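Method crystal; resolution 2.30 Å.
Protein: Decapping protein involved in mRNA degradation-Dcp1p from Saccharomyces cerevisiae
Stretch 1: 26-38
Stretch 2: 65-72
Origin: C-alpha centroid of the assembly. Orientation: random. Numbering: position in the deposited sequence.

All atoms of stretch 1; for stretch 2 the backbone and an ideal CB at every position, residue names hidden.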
# COMPACT_ATOMS: atom_id res chain seq x y z
N VAL B 26 5.10 14.13 14.13
CA VAL B 26 4.61 12.78 14.41
C VAL B 26 5.72 11.73 14.43
O VAL B 26 5.64 10.75 15.18
CB VAL B 26 3.53 12.36 13.36
CG1 VAL B 26 4.10 12.45 11.95
CG2 VAL B 26 3.04 10.95 13.64
N ILE B 27 6.75 11.91 13.61
CA ILE B 27 7.85 10.95 13.58
C ILE B 27 8.49 10.91 14.96
O ILE B 27 8.79 9.84 15.49
CB ILE B 27 8.95 11.35 12.55
CG1 ILE B 27 8.37 11.29 11.13
CG2 ILE B 27 10.16 10.42 12.69
CD1 ILE B 27 9.24 11.95 10.07
N GLY B 28 8.68 12.10 15.52
CA GLY B 28 9.28 12.22 16.83
C GLY B 28 8.64 11.39 17.92
O GLY B 28 9.28 11.12 18.94
N ARG B 29 7.39 10.98 17.74
CA ARG B 29 6.74 10.16 18.75
C ARG B 29 7.10 8.70 18.63
O ARG B 29 6.85 7.91 19.54
CB ARG B 29 5.23 10.34 18.69
CG ARG B 29 4.80 11.72 19.16
CD ARG B 29 3.34 11.74 19.48
NE ARG B 29 3.02 12.86 20.36
CZ ARG B 29 1.83 13.05 20.91
NH1 ARG B 29 0.85 12.18 20.67
NH2 ARG B 29 1.62 14.08 21.71
N TYR B 30 7.70 8.32 17.50
CA TYR B 30 8.10 6.94 17.31
C TYR B 30 9.62 6.82 17.37
O TYR B 30 10.14 5.82 17.83
CB TYR B 30 7.56 6.40 15.99
CG TYR B 30 6.06 6.56 15.89
CD1 TYR B 30 5.50 7.63 15.19
CD2 TYR B 30 5.20 5.69 16.55
CE1 TYR B 30 4.14 7.84 15.16
CE2 TYR B 30 3.81 5.89 16.53
CZ TYR B 30 3.29 6.97 15.83
OH TYR B 30 1.94 7.21 15.81
N ASP B 31 10.32 7.86 16.91
CA ASP B 31 11.78 7.89 16.94
C ASP B 31 12.17 9.26 17.48
O ASP B 31 12.30 10.23 16.73
CB ASP B 31 12.37 7.68 15.53
CG ASP B 31 13.90 7.71 15.52
OD1 ASP B 31 14.52 7.89 16.59
OD2 ASP B 31 14.50 7.54 14.43
N PRO B 32 12.38 9.36 18.80
CA PRO B 32 12.75 10.60 19.48
C PRO B 32 13.99 11.29 18.92
O PRO B 32 14.14 12.50 19.06
CB PRO B 32 12.95 10.15 20.93
CG PRO B 32 12.02 8.97 21.06
CD PRO B 32 12.29 8.24 19.76
N LYS B 33 14.86 10.53 18.28
CA LYS B 33 16.09 11.09 17.72
C LYS B 33 15.94 12.01 16.51
O LYS B 33 16.85 12.79 16.23
CB LYS B 33 17.07 9.98 17.35
CG LYS B 33 18.12 9.66 18.41
CD LYS B 33 17.53 9.00 19.63
CE LYS B 33 18.63 8.49 20.56
NZ LYS B 33 19.48 7.44 19.92
N ILE B 34 14.82 11.95 15.78
CA ILE B 34 14.70 12.81 14.61
C ILE B 34 15.13 14.23 14.95
O ILE B 34 14.70 14.80 15.95
CB ILE B 34 13.26 12.84 14.02
CG1 ILE B 34 13.24 13.73 12.77
CG2 ILE B 34 12.27 13.36 15.05
CD1 ILE B 34 11.97 13.62 11.92
N LYS B 35 15.98 14.79 14.10
CA LYS B 35 16.49 16.14 14.30
C LYS B 35 16.14 17.04 13.13
O LYS B 35 15.93 18.24 13.30
CB LYS B 35 18.01 16.10 14.48
CG LYS B 35 18.69 17.46 14.54
CD LYS B 35 20.20 17.32 14.72
CE LYS B 35 20.91 18.66 14.72
NZ LYS B 35 22.36 18.51 15.02
N GLN B 36 16.08 16.46 11.94
CA GLN B 36 15.75 17.23 10.75
C GLN B 36 15.11 16.34 9.68
O GLN B 36 15.64 15.29 9.33
CB GLN B 36 17.01 17.90 10.20
CG GLN B 36 16.78 18.79 8.98
CD GLN B 36 18.08 19.36 8.40
OE1 GLN B 36 19.15 18.75 8.49
NE2 GLN B 36 17.99 20.54 7.79
N LEU B 37 13.96 16.77 9.18
CA LEU B 37 13.26 16.02 8.13
C LEU B 37 13.98 16.36 6.83
O LEU B 37 14.20 17.52 6.53
CB LEU B 37 11.79 16.47 8.06
CG LEU B 37 10.90 15.87 6.97
CD1 LEU B 37 10.76 14.37 7.18
CD2 LEU B 37 9.51 16.55 7.01
N LEU B 38 14.33 15.34 6.05
CA LEU B 38 15.06 15.59 4.80
C LEU B 38 14.22 15.37 3.56
O LEU B 38 14.47 15.97 2.52
CB LEU B 38 16.30 14.69 4.72
CG LEU B 38 17.30 14.78 5.87
CD1 LEU B 38 18.42 13.77 5.64
CD2 LEU B 38 17.86 16.21 5.97
N UNK B 65 6.01 8.41 3.39
CA UNK B 65 7.39 7.94 3.49
C UNK B 65 8.27 9.14 3.76
O UNK B 65 8.20 10.15 3.06
CB UNK B 65 7.83 7.21 2.22
N UNK B 66 9.10 9.05 4.80
CA UNK B 66 10.00 10.15 5.12
C UNK B 66 11.40 9.64 5.42
O UNK B 66 11.57 8.52 5.91
CB UNK B 66 9.46 10.95 6.31
N UNK B 67 12.39 10.47 5.10
CA UNK B 67 13.79 10.18 5.36
C UNK B 67 14.25 11.37 6.18
O UNK B 67 14.04 12.53 5.80
CB UNK B 67 14.61 9.98 4.08
N UNK B 68 14.88 11.10 7.31
CA UNK B 68 15.28 12.18 8.18
C UNK B 68 16.62 11.94 8.86
O UNK B 68 17.08 10.81 8.96
CB UNK B 68 14.20 12.41 9.24
N UNK B 69 17.21 13.03 9.33
CA UNK B 69 18.49 12.99 10.01
C UNK B 69 18.25 12.75 11.50
O UNK B 69 17.34 13.34 12.09
CB UNK B 69 19.27 14.28 9.78
N UNK B 70 19.05 11.89 12.09
CA UNK B 70 18.92 11.58 13.50
C UNK B 70 20.04 12.22 14.31
O UNK B 70 21.14 12.44 13.81
CB UNK B 70 18.91 10.06 13.71
N UNK B 71 19.74 12.55 15.56
CA UNK B 71 20.74 13.16 16.43
C UNK B 71 21.42 12.06 17.23
O UNK B 71 20.87 11.58 18.22
CB UNK B 71 20.11 14.20 17.36
N UNK B 72 22.60 11.65 16.80
CA UNK B 72 23.35 10.62 17.49
C UNK B 72 24.66 11.19 18.04
O UNK B 72 25.60 10.45 18.34
CB UNK B 72 23.63 9.44 16.55

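The backbone of positions 65 to 70 is extended and runs antiparallel to strand 34-38, their N-to-C directions 148° apart, so positions whose CA-to-CB bonds meet stretch 1 can be read one by one.

Position 65 has phi/psi of -111/128 and nothing of stretch 1 within 5.5 Å of its ideal CB. Stretch 1 sets no requirement here; the residue is Leu65, which makes no contact.

At position 66 CA-to-CB points toward stretch 1, and the ideal CB already lies 3.8 Å from Leu37 CD1 and 3.9 Å from Ile27 CD1. Two methyls at contact distance favour a small apolar side chain. Ala66 meets this, its CB packing at 3.8 Å from Leu37 CD1.

Position 67 points sideways, with Leu38 CB 5.0 Å from its ideal CB, so many side chains would suit. Its carbonyl matters more: O of 67 accepts from Leu38 N at 2.8 Å. The residue is Ile67, whose side-chain end leads away.

Position 68 pairs with Leu37 in a non-hydrogen-bonded bridge, CA atoms 4.3 Å apart, and its CB shares a face of the sheet with the Leu37 side chain. The ideal CB is tight against Gln36 O at 3.2 Å and lies 3.7 Å from Ile34 CD1. Beyond these, Ile27 and Ile34 offer apolar surface and Asp31 a carboxylate, so a long side chain with an apolar body would fit, better still with a polar tip. Tyr68, chi1 p, combines the two. Ile27 CG2 sits over one ring face, 4.1 Å from the ring centroid and 17° off the normal, a CH-pi contact; Ile34 CG1 approaches CD1 of Tyr68 at 3.5 Å. At the ring edge, OH of Tyr68 donates to Asp31 OD2 at 2.7 Å.

Position 69 pairs with Gln36, its N donating to Gln36 O at 2.8 Å. Its O accepts from Lys35 N at 2.8 Å and, weakly, from Gln36 N at 3.4 Å, a double engagement at the beta bulge that shifts the register by one. With Leu38 CD1 4.3 Å from the ideal CB, an aliphatic residue suits. Leu69 packs its CB 4.3 Å from Leu38 CD1, and its CD2 reaches 3.9 Å from Lys35 CD.

Position 70 bridges Ile34, but the CB points sideways, 4.1 Å from Lys33 CB and 5.1 Å from Asp31 OD2. That carboxylate invites a long donor, arginine or lysine. Arg70 bends back through chi3 p: its NE donates to Asp31 OD2 at 2.7 Å and 175°, its NH2 to Asp31 OD1 at 3.0 Å, forming a salt bridge. Lys33 CB covers one guanidinium face, 3.5 Å from Arg70 NH2.

Position 71 donates its N to Lys33 O at 3.0 Å. Its ideal CB is 4.0 Å from Lys35 CB, so an acid or a neutral polar residue could answer the lysine. Asp71 OD2 stays 4.2 Å from Lys35 NZ, beyond a salt bridge; a water links the two atoms.

Position 72 is unconstrained by stretch 1; it is Val72.

Stretch 2, residues 65-72: LAIYLRDV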
# COMPACT_ATOMS: atom_id res chain seq x y z
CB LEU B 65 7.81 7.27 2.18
CG LEU B 65 9.31 7.03 1.91
CD1 LEU B 65 9.90 6.09 2.94
CD2 LEU B 65 9.47 6.44 0.52
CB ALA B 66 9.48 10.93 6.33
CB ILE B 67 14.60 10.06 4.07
CG1 ILE B 67 14.16 8.78 3.35
CG2 ILE B 67 16.09 10.02 4.38
CD1 ILE B 67 14.69 8.68 1.96
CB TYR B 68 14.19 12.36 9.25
CG TYR B 68 13.92 11.07 9.99
CD1 TYR B 68 14.54 10.82 11.22
CD2 TYR B 68 13.07 10.10 9.47
CE1 TYR B 68 14.31 9.64 11.90
CE2 TYR B 68 12.83 8.90 10.15
CZ TYR B 68 13.46 8.68 11.37
OH TYR B 68 13.24 7.53 12.08
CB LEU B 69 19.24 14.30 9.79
CG LEU B 69 20.68 14.35 10.31
CD1 LEU B 69 21.52 15.26 9.43
CD2 LEU B 69 20.69 14.81 11.75
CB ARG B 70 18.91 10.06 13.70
CG ARG B 70 17.85 9.36 12.86
CD ARG B 70 17.84 7.86 13.05
NE ARG B 70 17.21 7.44 14.29
CZ ARG B 70 17.85 6.95 15.34
NH1 ARG B 70 19.17 6.81 15.31
NH2 ARG B 70 17.18 6.58 16.42
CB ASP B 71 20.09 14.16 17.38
CG ASP B 71 21.10 15.03 18.10
OD1 ASP B 71 22.14 14.49 18.55
OD2 ASP B 71 20.86 16.25 18.23
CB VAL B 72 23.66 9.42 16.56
CG1 VAL B 72 22.37 8.70 16.21
CG2 VAL B 72 24.36 9.90 15.30
O HOH W 1 21.80 18.95 18.13
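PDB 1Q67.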